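Small ribosomal subunit protein bS6 (Aquifex aeolicus, PDB 2J5A) probably binds, together with bS18, to 16S ribosomal RNA as a structural protein of the small ribosomal subunit. Local coordinates at residues A[6-10]-A[71-75]. Residues are numbered along the deposited sequence; the frame is centred on the assembly and turned at random.
Sequences TLRYY and FKTEN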
# COMPACT_ATOMS: atom_id res chain seq x y z
N THR A 6 6.72 14.95 -14.63
CA THR A 6 5.76 14.94 -13.52
C THR A 6 5.11 13.56 -13.29
O THR A 6 4.51 13.32 -12.25
CB THR A 6 4.69 16.05 -13.65
OG1 THR A 6 3.77 15.73 -14.71
CG2 THR A 6 5.35 17.42 -13.88
N LEU A 7 5.23 12.67 -14.26
CA LEU A 7 4.88 11.27 -14.06
C LEU A 7 5.91 10.68 -13.10
O LEU A 7 7.09 10.58 -13.43
CB LEU A 7 4.85 10.50 -15.38
CG LEU A 7 4.10 9.16 -15.48
CD1 LEU A 7 5.05 7.98 -15.41
CD2 LEU A 7 3.03 9.04 -14.41
N ARG A 8 5.44 10.32 -11.89
CA ARG A 8 6.30 9.75 -10.84
C ARG A 8 5.86 8.35 -10.47
O ARG A 8 4.69 8.00 -10.62
CB ARG A 8 6.30 10.63 -9.60
CG ARG A 8 7.58 11.45 -9.38
CD ARG A 8 7.42 12.91 -9.75
NE ARG A 8 8.33 13.76 -8.95
CZ ARG A 8 8.72 15.00 -9.28
NH1 ARG A 8 8.31 15.58 -10.41
NH2 ARG A 8 9.55 15.65 -8.47
N TYR A 9 6.82 7.57 -9.96
CA TYR A 9 6.61 6.19 -9.58
C TYR A 9 6.73 6.02 -8.06
O TYR A 9 7.61 6.61 -7.40
CB TYR A 9 7.57 5.26 -10.34
CG TYR A 9 7.43 5.38 -11.83
CD1 TYR A 9 8.02 6.43 -12.52
CD2 TYR A 9 6.68 4.47 -12.56
CE1 TYR A 9 7.88 6.58 -13.89
CE2 TYR A 9 6.54 4.60 -13.93
CZ TYR A 9 7.14 5.66 -14.59
OH TYR A 9 7.01 5.80 -15.96
N TYR A 10 5.81 5.23 -7.50
CA TYR A 10 5.72 5.07 -6.06
C TYR A 10 5.48 3.62 -5.71
O TYR A 10 4.96 2.84 -6.51
CB TYR A 10 4.60 5.93 -5.48
CG TYR A 10 4.71 7.43 -5.76
CD1 TYR A 10 5.46 8.26 -4.93
CD2 TYR A 10 4.05 8.02 -6.85
CE1 TYR A 10 5.57 9.63 -5.19
CE2 TYR A 10 4.14 9.39 -7.09
CZ TYR A 10 4.92 10.18 -6.26
OH TYR A 10 5.02 11.54 -6.49
N PHE A 71 2.80 1.88 -8.27
CA PHE A 71 1.92 2.65 -9.13
C PHE A 71 2.63 3.88 -9.66
O PHE A 71 3.69 4.28 -9.14
CB PHE A 71 0.62 3.00 -8.39
CG PHE A 71 0.80 3.96 -7.22
CD1 PHE A 71 1.13 3.49 -5.96
CD2 PHE A 71 0.59 5.32 -7.39
CE1 PHE A 71 1.29 4.36 -4.89
CE2 PHE A 71 0.75 6.21 -6.32
CZ PHE A 71 1.09 5.72 -5.06
N LYS A 72 2.08 4.44 -10.73
CA LYS A 72 2.58 5.69 -11.31
C LYS A 72 1.46 6.72 -11.34
O LYS A 72 0.29 6.37 -11.42
CB LYS A 72 3.20 5.46 -12.69
CG LYS A 72 2.27 4.94 -13.80
CD LYS A 72 3.06 4.86 -15.14
CE LYS A 72 2.34 4.08 -16.24
NZ LYS A 72 3.32 3.67 -17.31
N THR A 73 1.81 7.99 -11.21
CA THR A 73 0.80 9.05 -11.22
C THR A 73 1.41 10.41 -11.51
O THR A 73 2.57 10.66 -11.17
CB THR A 73 0.06 9.16 -9.86
OG1 THR A 73 -1.06 10.05 -9.99
CG2 THR A 73 0.98 9.70 -8.79
N GLU A 74 0.61 11.29 -12.10
CA GLU A 74 0.98 12.71 -12.24
C GLU A 74 0.44 13.55 -11.07
O GLU A 74 0.76 14.74 -10.95
CB GLU A 74 0.54 13.23 -13.62
CG GLU A 74 1.01 12.29 -14.77
CD GLU A 74 1.45 13.01 -16.05
OE1 GLU A 74 2.43 13.79 -16.03
OE2 GLU A 74 0.83 12.72 -17.11
N ASN A 75 -0.35 12.91 -10.20
CA ASN A 75 -0.94 13.56 -9.03
C ASN A 75 0.06 13.64 -7.88
O ASN A 75 0.30 12.65 -7.18
CB ASN A 75 -2.16 12.77 -8.60
CG ASN A 75 -3.02 13.52 -7.61
OD1 ASN A 75 -2.57 14.47 -6.96
ND2 ASN A 75 -4.29 13.10 -7.50
O HOH W 1 3.97 13.93 -9.91
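R8 and T73 face each other as an antiparallel hydrogen-bonded pair, R8 N reaching T73 O at 3.0 Å in an almost straight bond (176°) and T73 N answering to R8 O. The pair Y10–F71 repeats the pattern, with Y10 N to F71 O at 2.8 Å, while Y9 and K72 form the non-hydrogen-bonded pair between them and turn their N-H and C=O groups to the outer strands: Y9 bonds to I100 and K72 to E42. These are the two central strands, 8-16 and 63-73, of the four-stranded antiparallel sheet of the ferredoxin-like fold.

On the face packed against helix 78-88 the contacts are aromatic and apolar. CB of Y10 sits over one face of the F71 ring, 3.9 Å from its centroid, a CH-pi contact; the two rings are near parallel but barely overlap. CG of F71 is held between its backbone N and carbonyl carbon (chi1 67°), which places one face of the ring against Y10 CB, while L78 and L82 also touch the side chain. Y10 CE2 meets T73 CG2 at 3.6 Å, a methyl that the beta-branched threonine offers to the Y10 ring while its OG1 donates to G40 O and accepts from N75 N in an ST turn.

On the other face K72 runs alongside Y9, its CB 3.6 Å from Y9 CD2, and its CD touches L7 CD1, so the aliphatic stem does the packing.

Beyond the strand ends the contact becomes polar: T6 OG1 donates to E74 OE1 at 2.7 Å, on the anti side of the carboxylate, both residues being exposed. Four backbone bonds thus fix the register, apolar groups bind this end of the sheet to the helix, and the hydroxyl–carboxylate bond joins the two segments just past the ladder.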